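Local coordinates for protein 2-hydroxyisobutyryl-CoA synthetase (Aquincola tertiaricarbonis, PDB 6HDY) that belongs to the ANL superfamily of AMP-binding enzymes, as an acyl-CoA synthetase with the C-terminal domain characteristic of that family, at residues D211-A225 with N241-A255. Sequence-based numbering, arbitrary orientation.
Sequences DTMKPAAFYGTPSYA and NFGLKCLFFSGEPGA. With 8LQ ([[(2~{R},3~{S},4~{R},5~{R})-5-(6-aminopurin-9-yl)-3,4-bis(oxidanyl)oxolan-2-yl]methoxy-oxidanyl-phosphoryl] (3~{S})-3-oxidanylbutanoate), chain C; 3HL ((3S)-3-hydroxybutanoic acid), chain B.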
ATOM      1  N   ASP A 211     -18.986  -1.655  -6.267  1.00 46.59           N
ATOM      2  CA  ASP A 211     -20.261  -1.589  -6.980  1.00 48.45           C
ATOM      3  C   ASP A 211     -20.000  -1.403  -8.477  1.00 54.78           C
ATOM      4  O   ASP A 211     -20.654  -2.051  -9.285  1.00 56.93           O
ATOM      5  CB  ASP A 211     -21.122  -0.434  -6.439  1.00 51.30           C
ATOM      6  CG  ASP A 211     -22.568  -0.443  -6.933  1.00 59.53           C
ATOM      7  OD1 ASP A 211     -23.372  -1.247  -6.405  1.00 59.51           O
ATOM      8  OD2 ASP A 211     -22.904   0.392  -7.801  1.00 64.22           O
ATOM      9  N   THR A 212     -19.027  -0.538  -8.846  1.00 50.35           N
ATOM     10  CA  THR A 212     -18.661  -0.290 -10.244  1.00 49.94           C
ATOM     11  C   THR A 212     -17.910  -1.483 -10.866  1.00 52.15           C
ATOM     12  O   THR A 212     -18.332  -1.989 -11.909  1.00 54.32           O
ATOM     13  CB  THR A 212     -17.846   1.009 -10.365  1.00 55.67           C
ATOM     14  OG1 THR A 212     -18.557   2.092  -9.757  1.00 54.74           O
ATOM     15  CG2 THR A 212     -17.490   1.352 -11.819  1.00 55.78           C
ATOM     16  N   MET A 213     -16.796  -1.908 -10.235  1.00 45.31           N
ATOM     17  CA  MET A 213     -15.883  -2.957 -10.719  1.00 43.14           C
ATOM     18  C   MET A 213     -16.420  -4.371 -10.619  1.00 45.24           C
ATOM     19  O   MET A 213     -16.056  -5.199 -11.442  1.00 46.11           O
ATOM     20  CB  MET A 213     -14.508  -2.876 -10.013  1.00 43.36           C
ATOM     21  CG  MET A 213     -13.701  -1.628 -10.314  1.00 45.81           C
ATOM     22  SD  MET A 213     -13.139  -1.475 -12.036  1.00 50.66           S
ATOM     23  CE  MET A 213     -13.536   0.188 -12.264  1.00 48.33           C
ATOM     24  N   LYS A 214     -17.246  -4.669  -9.595  1.00 41.65           N
ATOM     25  CA  LYS A 214     -17.844  -5.999  -9.353  1.00 41.35           C
ATOM     26  C   LYS A 214     -16.759  -7.134  -9.298  1.00 43.27           C
ATOM     27  O   LYS A 214     -16.726  -8.006 -10.167  1.00 42.44           O
ATOM     28  CB  LYS A 214     -19.005  -6.314 -10.337  1.00 46.15           C
ATOM     29  CG  LYS A 214     -20.052  -5.198 -10.420  1.00 53.06           C
ATOM     30  CD  LYS A 214     -21.441  -5.659 -10.045  1.00 57.54           C
ATOM     31  CE  LYS A 214     -22.506  -4.647 -10.408  1.00 66.77           C
ATOM     32  NZ  LYS A 214     -22.811  -3.713  -9.286  1.00 73.02           N
ATOM     33  N   PRO A 215     -15.872  -7.135  -8.263  1.00 41.44           N
ATOM     34  CA  PRO A 215     -14.808  -8.154  -8.201  1.00 40.57           C
ATOM     35  C   PRO A 215     -15.259  -9.566  -7.892  1.00 44.29           C
ATOM     36  O   PRO A 215     -16.238  -9.770  -7.162  1.00 44.57           O
ATOM     37  CB  PRO A 215     -13.903  -7.633  -7.082  1.00 40.53           C
ATOM     38  CG  PRO A 215     -14.830  -6.905  -6.185  1.00 45.64           C
ATOM     39  CD  PRO A 215     -15.742  -6.180  -7.140  1.00 42.21           C
ATOM     40  N   ALA A 216     -14.508 -10.541  -8.406  1.00 40.19           N
ATOM     41  CA  ALA A 216     -14.809 -11.937  -8.126  1.00 40.91           C
ATOM     42  C   ALA A 216     -14.314 -12.320  -6.731  1.00 42.91           C
ATOM     43  O   ALA A 216     -14.887 -13.221  -6.120  1.00 42.55           O
ATOM     44  CB  ALA A 216     -14.179 -12.837  -9.176  1.00 42.39           C
ATOM     45  N   ALA A 217     -13.240 -11.642  -6.229  1.00 37.27           N
ATOM     46  CA  ALA A 217     -12.660 -11.962  -4.932  1.00 35.05           C
ATOM     47  C   ALA A 217     -12.241 -10.743  -4.118  1.00 36.41           C
ATOM     48  O   ALA A 217     -11.914  -9.693  -4.670  1.00 35.72           O
ATOM     49  CB  ALA A 217     -11.504 -12.944  -5.086  1.00 35.27           C
ATOM     50  N   PHE A 218     -12.316 -10.882  -2.786  1.00 31.92           N
ATOM     51  CA  PHE A 218     -11.972  -9.827  -1.827  1.00 30.23           C
ATOM     52  C   PHE A 218     -11.049 -10.383  -0.791  1.00 32.70           C
ATOM     53  O   PHE A 218     -11.330 -11.450  -0.257  1.00 34.39           O
ATOM     54  CB  PHE A 218     -13.230  -9.299  -1.110  1.00 31.63           C
ATOM     55  CG  PHE A 218     -12.989  -8.240  -0.051  1.00 31.74           C
ATOM     56  CD1 PHE A 218     -12.706  -8.596   1.264  1.00 32.68           C
ATOM     57  CD2 PHE A 218     -13.087  -6.890  -0.363  1.00 32.75           C
ATOM     58  CE1 PHE A 218     -12.493  -7.625   2.231  1.00 33.46           C
ATOM     59  CE2 PHE A 218     -12.898  -5.919   0.614  1.00 34.20           C
ATOM     60  CZ  PHE A 218     -12.592  -6.292   1.900  1.00 33.00           C
ATOM     61  N   TYR A 219      -9.993  -9.623  -0.443  1.00 27.40           N
ATOM     62  CA  TYR A 219      -9.084  -9.973   0.635  1.00 26.13           C
ATOM     63  C   TYR A 219      -9.017  -8.859   1.673  1.00 29.92           C
ATOM     64  O   TYR A 219      -8.873  -7.683   1.316  1.00 29.93           O
ATOM     65  CB  TYR A 219      -7.649 -10.301   0.118  1.00 26.84           C
ATOM     66  CG  TYR A 219      -6.649 -10.461   1.252  1.00 26.84           C
ATOM     67  CD1 TYR A 219      -6.495 -11.681   1.907  1.00 29.10           C
ATOM     68  CD2 TYR A 219      -5.919  -9.373   1.724  1.00 27.46           C
ATOM     69  CE1 TYR A 219      -5.605 -11.823   2.974  1.00 28.74           C
ATOM     70  CE2 TYR A 219      -5.047  -9.496   2.805  1.00 27.75           C
ATOM     71  CZ  TYR A 219      -4.889 -10.723   3.422  1.00 32.48           C
ATOM     72  OH  TYR A 219      -4.066 -10.812   4.511  1.00 29.01           O
ATOM     73  N   GLY A 220      -9.012  -9.260   2.948  1.00 26.67           N
ATOM     74  CA  GLY A 220      -8.773  -8.375   4.081  1.00 25.60           C
ATOM     75  C   GLY A 220      -8.953  -9.118   5.383  1.00 29.69           C
ATOM     76  O   GLY A 220      -8.813 -10.342   5.408  1.00 28.65           O
ATOM     77  N   THR A 221      -9.320  -8.390   6.457  1.00 27.07           N
ATOM     78  CA  THR A 221      -9.627  -9.008   7.761  1.00 28.29           C
ATOM     79  C   THR A 221     -11.122  -9.288   7.850  1.00 34.16           C
ATOM     80  O   THR A 221     -11.907  -8.544   7.235  1.00 34.10           O
ATOM     81  CB  THR A 221      -9.182  -8.151   8.974  1.00 32.84           C
ATOM     82  OG1 THR A 221      -9.910  -6.914   9.002  1.00 31.25           O
ATOM     83  CG2 THR A 221      -7.647  -7.938   9.050  1.00 24.90           C
ATOM     84  N   PRO A 222     -11.553 -10.333   8.613  1.00 30.64           N
ATOM     85  CA  PRO A 222     -13.005 -10.571   8.769  1.00 32.04           C
ATOM     86  C   PRO A 222     -13.733  -9.363   9.357  1.00 37.87           C
ATOM     87  O   PRO A 222     -14.876  -9.128   8.992  1.00 38.82           O
ATOM     88  CB  PRO A 222     -13.079 -11.798   9.689  1.00 34.14           C
ATOM     89  CG  PRO A 222     -11.707 -12.405   9.661  1.00 36.33           C
ATOM     90  CD  PRO A 222     -10.761 -11.286   9.418  1.00 31.21           C
ATOM     91  N   SER A 223     -13.049  -8.578  10.234  1.00 35.95           N
ATOM     92  CA  SER A 223     -13.551  -7.340  10.858  1.00 37.43           C
ATOM     93  C   SER A 223     -13.843  -6.292   9.797  1.00 40.42           C
ATOM     94  O   SER A 223     -14.895  -5.659   9.853  1.00 41.11           O
ATOM     95  CB  SER A 223     -12.528  -6.760  11.833  1.00 40.56           C
ATOM     96  OG  SER A 223     -12.442  -7.564  12.989  1.00 48.09           O
ATOM     97  N   TYR A 224     -12.902  -6.086   8.859  1.00 35.09           N
ATOM     98  CA  TYR A 224     -13.088  -5.110   7.792  1.00 34.49           C
ATOM     99  C   TYR A 224     -14.284  -5.418   6.910  1.00 38.59           C
ATOM    100  O   TYR A 224     -15.049  -4.503   6.612  1.00 39.85           O
ATOM    101  CB  TYR A 224     -11.832  -4.895   6.942  1.00 34.08           C
ATOM    102  CG  TYR A 224     -11.971  -3.683   6.045  1.00 35.43           C
ATOM    103  CD1 TYR A 224     -12.652  -2.545   6.477  1.00 38.17           C
ATOM    104  CD2 TYR A 224     -11.403  -3.659   4.781  1.00 34.65           C
ATOM    105  CE1 TYR A 224     -12.753  -1.414   5.674  1.00 38.74           C
ATOM    106  CE2 TYR A 224     -11.524  -2.539   3.957  1.00 35.43           C
ATOM    107  CZ  TYR A 224     -12.196  -1.419   4.410  1.00 39.28           C
ATOM    108  OH  TYR A 224     -12.309  -0.306   3.621  1.00 37.76           O
ATOM    109  N   ALA A 225     -14.454  -6.685   6.497  1.00 34.04           N
ATOM    110  CA  ALA A 225     -15.610  -7.098   5.704  1.00 35.43           C
ATOM    111  C   ALA A 225     -16.956  -6.686   6.405  1.00 39.80           C
ATOM    112  O   ALA A 225     -17.833  -6.121   5.758  1.00 39.58           O
ATOM    113  CB  ALA A 225     -15.561  -8.593   5.490  1.00 36.21           C
ATOM    114  N   ASN A 241     -24.571  -6.846  -4.268  1.00 52.16           N
ATOM    115  CA  ASN A 241     -24.469  -6.394  -5.643  1.00 53.42           C
ATOM    116  C   ASN A 241     -23.033  -6.033  -6.030  1.00 53.70           C
ATOM    117  O   ASN A 241     -22.825  -5.249  -6.955  1.00 53.07           O
ATOM    118  CB  ASN A 241     -25.447  -5.221  -5.910  1.00 62.12           C
ATOM    119  CG  ASN A 241     -25.991  -5.123  -7.333  1.00 95.70           C
ATOM    120  OD1 ASN A 241     -25.364  -5.545  -8.322  1.00 86.79           O
ATOM    121  ND2 ASN A 241     -27.170  -4.524  -7.469  1.00 92.71           N
ATOM    122  N   PHE A 242     -22.042  -6.644  -5.349  1.00 47.80           N
ATOM    123  CA  PHE A 242     -20.621  -6.400  -5.607  1.00 43.77           C
ATOM    124  C   PHE A 242     -20.009  -7.479  -6.511  1.00 49.15           C
ATOM    125  O   PHE A 242     -18.821  -7.422  -6.822  1.00 47.04           O
ATOM    126  CB  PHE A 242     -19.865  -6.259  -4.275  1.00 42.52           C
ATOM    127  CG  PHE A 242     -20.156  -5.006  -3.467  1.00 42.34           C
ATOM    128  CD1 PHE A 242     -20.874  -3.945  -4.021  1.00 45.23           C
ATOM    129  CD2 PHE A 242     -19.660  -4.863  -2.175  1.00 41.69           C
ATOM    130  CE1 PHE A 242     -21.099  -2.771  -3.292  1.00 46.17           C
ATOM    131  CE2 PHE A 242     -19.857  -3.674  -1.457  1.00 44.54           C
ATOM    132  CZ  PHE A 242     -20.586  -2.641  -2.016  1.00 44.00           C
ATOM    133  N   GLY A 243     -20.838  -8.444  -6.922  1.00 49.19           N
ATOM    134  CA  GLY A 243     -20.470  -9.557  -7.798  1.00 49.28           C
ATOM    135  C   GLY A 243     -19.478 -10.543  -7.220  1.00 51.28           C
ATOM    136  O   GLY A 243     -18.888 -11.320  -7.974  1.00 51.05           O
ATOM    137  N   LEU A 244     -19.294 -10.529  -5.874  1.00 45.55           N
ATOM    138  CA  LEU A 244     -18.325 -11.375  -5.174  1.00 42.89           C
ATOM    139  C   LEU A 244     -18.686 -12.826  -5.163  1.00 48.01           C
ATOM    140  O   LEU A 244     -19.826 -13.183  -4.835  1.00 49.16           O
ATOM    141  CB  LEU A 244     -18.061 -10.884  -3.731  1.00 41.43           C
ATOM    142  CG  LEU A 244     -17.321  -9.551  -3.587  1.00 44.07           C
ATOM    143  CD1 LEU A 244     -17.687  -8.871  -2.294  1.00 43.98           C
ATOM    144  CD2 LEU A 244     -15.789  -9.725  -3.732  1.00 39.66           C
ATOM    145  N   LYS A 245     -17.716 -13.677  -5.522  1.00 43.81           N
ATOM    146  CA  LYS A 245     -17.914 -15.130  -5.457  1.00 44.34           C
ATOM    147  C   LYS A 245     -17.314 -15.566  -4.122  1.00 46.19           C
ATOM    148  O   LYS A 245     -17.755 -16.547  -3.510  1.00 46.01           O
ATOM    149  CB  LYS A 245     -17.235 -15.861  -6.629  1.00 47.44           C
ATOM    150  CG  LYS A 245     -17.712 -15.418  -8.034  1.00 71.30           C
ATOM    151  CD  LYS A 245     -19.165 -15.835  -8.369  1.00 86.43           C
ATOM    152  CE  LYS A 245     -19.702 -15.183  -9.628  1.00 93.75           C
ATOM    153  NZ  LYS A 245     -20.175 -13.788  -9.396  1.00 93.79           N
ATOM    154  N   CYS A 246     -16.302 -14.817  -3.664  1.00 40.89           N
ATOM    155  CA  CYS A 246     -15.655 -15.125  -2.405  1.00 39.89           C
ATOM    156  C   CYS A 246     -14.928 -13.948  -1.795  1.00 41.09           C
ATOM    157  O   CYS A 246     -14.635 -12.951  -2.457  1.00 37.48           O
ATOM    158  CB  CYS A 246     -14.743 -16.345  -2.524  1.00 39.97           C
ATOM    159  SG  CYS A 246     -13.055 -15.970  -3.054  1.00 41.94           S
ATOM    160  N   LEU A 247     -14.677 -14.094  -0.491  1.00 37.42           N
ATOM    161  CA  LEU A 247     -13.922 -13.202   0.369  1.00 34.72           C
ATOM    162  C   LEU A 247     -12.993 -14.150   1.124  1.00 35.62           C
ATOM    163  O   LEU A 247     -13.450 -15.189   1.594  1.00 36.32           O
ATOM    164  CB  LEU A 247     -14.839 -12.447   1.354  1.00 34.94           C
ATOM    165  CG  LEU A 247     -15.912 -11.546   0.742  1.00 40.28           C
ATOM    166  CD1 LEU A 247     -17.258 -12.276   0.692  1.00 41.79           C
ATOM    167  CD2 LEU A 247     -16.056 -10.246   1.545  1.00 41.93           C
ATOM    168  N   PHE A 248     -11.696 -13.847   1.167  1.00 29.99           N
ATOM    169  CA  PHE A 248     -10.722 -14.694   1.856  1.00 30.06           C
ATOM    170  C   PHE A 248      -9.949 -13.850   2.832  1.00 32.46           C
ATOM    171  O   PHE A 248      -9.553 -12.747   2.500  1.00 32.73           O
ATOM    172  CB  PHE A 248      -9.857 -15.525   0.901  1.00 31.59           C
ATOM    173  CG  PHE A 248      -8.811 -14.814   0.068  1.00 31.90           C
ATOM    174  CD1 PHE A 248      -9.176 -14.086  -1.061  1.00 34.04           C
ATOM    175  CD2 PHE A 248      -7.450 -15.003   0.321  1.00 32.27           C
ATOM    176  CE1 PHE A 248      -8.199 -13.483  -1.866  1.00 33.98           C
ATOM    177  CE2 PHE A 248      -6.478 -14.405  -0.487  1.00 33.87           C
ATOM    178  CZ  PHE A 248      -6.860 -13.626  -1.555  1.00 32.24           C
ATOM    179  N   PHE A 249      -9.861 -14.306   4.065  1.00 29.03           N
ATOM    180  CA  PHE A 249      -9.330 -13.493   5.155  1.00 28.72           C
ATOM    181  C   PHE A 249      -8.216 -14.139   5.934  1.00 32.29           C
ATOM    182  O   PHE A 249      -8.181 -15.367   6.116  1.00 32.87           O
ATOM    183  CB  PHE A 249     -10.478 -13.161   6.175  1.00 31.13           C
ATOM    184  CG  PHE A 249     -11.804 -12.638   5.644  1.00 33.24           C
ATOM    185  CD1 PHE A 249     -11.876 -11.416   4.975  1.00 33.84           C
ATOM    186  CD2 PHE A 249     -12.994 -13.335   5.880  1.00 36.04           C
ATOM    187  CE1 PHE A 249     -13.101 -10.928   4.513  1.00 35.38           C
ATOM    188  CE2 PHE A 249     -14.220 -12.843   5.411  1.00 37.80           C
ATOM    189  CZ  PHE A 249     -14.269 -11.637   4.751  1.00 34.73           C
ATOM    190  N   SER A 250      -7.376 -13.273   6.496  1.00 28.20           N
ATOM    191  CA  SER A 250      -6.297 -13.624   7.415  1.00 28.11           C
ATOM    192  C   SER A 250      -6.104 -12.462   8.389  1.00 32.44           C
ATOM    193  O   SER A 250      -6.650 -11.373   8.171  1.00 31.94           O
ATOM    194  CB  SER A 250      -5.013 -13.934   6.650  1.00 27.79           C
ATOM    195  OG  SER A 250      -4.373 -12.740   6.254  1.00 31.96           O
ATOM    196  N   GLY A 251      -5.371 -12.707   9.470  1.00 30.18           N
ATOM    197  CA  GLY A 251      -5.036 -11.654  10.413  1.00 29.60           C
ATOM    198  C   GLY A 251      -5.560 -11.822  11.814  1.00 36.46           C
ATOM    199  O   GLY A 251      -4.957 -11.303  12.751  1.00 37.58           O
ATOM    200  N   GLU A 252      -6.679 -12.550  11.970  1.00 32.27           N
ATOM    201  CA  GLU A 252      -7.367 -12.719  13.252  1.00 32.64           C
ATOM    202  C   GLU A 252      -8.475 -13.765  13.093  1.00 36.78           C
ATOM    203  O   GLU A 252      -8.892 -14.004  11.965  1.00 36.27           O
ATOM    204  CB  GLU A 252      -8.032 -11.371  13.659  1.00 34.07           C
ATOM    205  CG  GLU A 252      -8.901 -10.783  12.549  1.00 34.34           C
ATOM    206  CD  GLU A 252      -9.828  -9.646  12.912  1.00 37.91           C
ATOM    207  OE1 GLU A 252      -9.657  -9.046  13.991  1.00 42.23           O
ATOM    208  OE2 GLU A 252     -10.716  -9.333  12.095  1.00 39.75           O
ATOM    209  N   PRO A 253      -9.039 -14.337  14.186  1.00 35.24           N
ATOM    210  CA  PRO A 253     -10.178 -15.260  14.022  1.00 35.12           C
ATOM    211  C   PRO A 253     -11.409 -14.536  13.437  1.00 40.04           C
ATOM    212  O   PRO A 253     -11.510 -13.305  13.498  1.00 39.80           O
ATOM    213  CB  PRO A 253     -10.455 -15.746  15.460  1.00 38.40           C
ATOM    214  CG  PRO A 253      -9.207 -15.426  16.235  1.00 42.82           C
ATOM    215  CD  PRO A 253      -8.702 -14.159  15.615  1.00 37.32           C
ATOM    216  N   GLY A 254     -12.333 -15.304  12.878  1.00 36.74           N
ATOM    217  CA  GLY A 254     -13.553 -14.749  12.310  1.00 37.44           C
ATOM    218  C   GLY A 254     -14.108 -15.619  11.209  1.00 41.20           C
ATOM    219  O   GLY A 254     -15.266 -16.037  11.275  1.00 42.28           O
ATOM    220  N   ALA A 255     -13.259 -15.917  10.214  1.00 35.75           N
ATOM    221  CA  ALA A 255     -13.557 -16.731   9.040  1.00 36.32           C
ATOM    222  C   ALA A 255     -13.868 -18.205   9.353  1.00 43.22           C
ATOM    223  O   ALA A 255     -14.427 -18.907   8.504  1.00 44.16           O
ATOM    224  CB  ALA A 255     -12.447 -16.604   8.023  1.00 35.32           C
TER
HETATM  225  N9  8LQ C 502      -4.082 -14.805  12.981  1.00 38.02           N
HETATM  226  C8  8LQ C 502      -3.667 -14.599  11.721  1.00 39.25           C
HETATM  227  N7  8LQ C 502      -4.481 -15.246  10.893  1.00 39.26           N
HETATM  228  C5  8LQ C 502      -5.398 -15.883  11.639  1.00 39.51           C
HETATM  229  C6  8LQ C 502      -6.481 -16.633  11.339  1.00 36.41           C
HETATM  230  N6  8LQ C 502      -6.732 -16.893  10.065  1.00 30.16           N
HETATM  231  N1  8LQ C 502      -7.278 -17.146  12.295  1.00 38.77           N
HETATM  232  C2  8LQ C 502      -7.026 -16.880  13.643  1.00 35.87           C
HETATM  233  N3  8LQ C 502      -5.953 -16.048  13.927  1.00 36.00           N
HETATM  234  C4  8LQ C 502      -5.150 -15.598  12.934  1.00 38.60           C
HETATM  235  CAA 8LQ C 502       0.232 -11.735   7.608  0.50 17.86           C
HETATM  236  CAZ 8LQ C 502      -1.070 -12.544   7.845  0.50 21.54           C
HETATM  237  OAE 8LQ C 502      -2.199 -11.684   7.718  0.50 17.92           O
HETATM  238  CAL 8LQ C 502      -1.111 -13.203   9.237  0.50 28.86           C
HETATM  239  CAS 8LQ C 502      -0.916 -12.155  10.341  0.50 38.33           C
HETATM  240  OAC 8LQ C 502      -1.852 -11.433  10.674  0.50 40.65           O
HETATM  241  OAQ 8LQ C 502       0.370 -12.049  10.835  1.00 43.29           O
HETATM  242  PBC 8LQ C 502       0.728 -11.242  12.169  1.00 41.42           P
HETATM  243  OAH 8LQ C 502       0.371  -9.732  11.830  1.00 41.96           O
HETATM  244  OAD 8LQ C 502       2.126 -11.416  12.602  1.00 50.88           O
HETATM  245  O5' 8LQ C 502      -0.251 -11.836  13.257  1.00 37.90           O
HETATM  246  C5' 8LQ C 502      -0.239 -13.252  13.424  1.00 34.53           C
HETATM  247  C4' 8LQ C 502      -1.252 -13.645  14.468  1.00 32.16           C
HETATM  248  O4' 8LQ C 502      -2.573 -13.210  14.045  1.00 31.98           O
HETATM  249  C3' 8LQ C 502      -1.308 -15.113  14.488  1.00 32.79           C
HETATM  250  O3' 8LQ C 502      -0.280 -15.644  15.372  1.00 32.30           O
HETATM  251  C2' 8LQ C 502      -2.723 -15.342  15.023  1.00 34.30           C
HETATM  252  O2' 8LQ C 502      -2.806 -15.062  16.477  1.00 35.31           O
HETATM  253  C1' 8LQ C 502      -3.494 -14.289  14.261  1.00 31.59           C
HETATM  254  CA  3HL B 501      -0.903 -12.258   9.377  0.50 32.78           C
HETATM  255  CB  3HL B 501       0.445 -11.919   8.702  0.50 30.99           C
HETATM  256  OG1 3HL B 501       0.679 -12.650   7.503  0.50 33.96           O
HETATM  257  CG2 3HL B 501       0.537 -10.467   8.342  0.50 26.64           C
HETATM  258  C   3HL B 501      -1.634 -13.264   8.521  0.50 31.86           C
HETATM  259  OA  3HL B 501      -2.034 -12.926   7.415  0.50 33.11           O
HETATM  260  OB  3HL B 501      -1.617 -14.542   8.978  0.50 31.99           O
HETATM  261  O   HOH W   1     -17.491 -10.924 -10.245  1.00 45.60           O
HETATM  262  O   HOH W   2      -5.372  -9.193   6.614  1.00 28.44           O
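Pro222 sets its CA over the centre of one face of the Phe249 ring, a CH-pi contact 3.9 Å from the ring centroid, while Ala225 CB presses on Phe249 CZ. This is the core of a right-handed beta-alpha-beta unit: strands 217-220 and 246-249 run parallel as neighbours in the five-stranded sheet, and helix 222-234 forms the crossover. On the helix-covered face, the Phe218 ring meets Phe249 CE1 at its edge and also touches Leu247 CD2, with Leu244 CD2 against Phe218 CB; Ile264 and Tyr268 of helix 258-268 extend this apolar layer. The other face carries Tyr219 and Phe248. With CG placed between its backbone N and carbonyl carbon (chi1 71°), Phe248 turns its ring towards the neighbouring strand, where Tyr219 CB sits over one face and the two rings meet obliquely, planes at 55°.

Between these layers Phe248 N donates to Phe218 O (2.8 Å), nearly in line with the carbonyl bond. At the start of the pairing, Ala216 O accepts from both Lys245 N and Cys246 N. Farther back, Lys214 NZ reaches Asn241 O (2.8 Å) as well as Asp211 O, joining the end of helix 202-213 to the poorly ordered Asn241.

At the C-terminal ends of the strands the contact opens onto the ligand pocket. Tyr219 OH and Ser250 OG are hydrogen-bonded at 2.6 Å, and Ser250 OG also lies within hydrogen-bonding distance of 3HL OA or 8LQ OAE, whose overlapping positions exclude each other. Beyond them, Glu252 points its carboxylate at the first turn of helix 222-234, its OE1 accepting from Ala467 N. OE2 takes two bonds from one residue, Ser223 N at 3.1 Å and, on its syn lone pair, Ser223 OG at 2.6 Å.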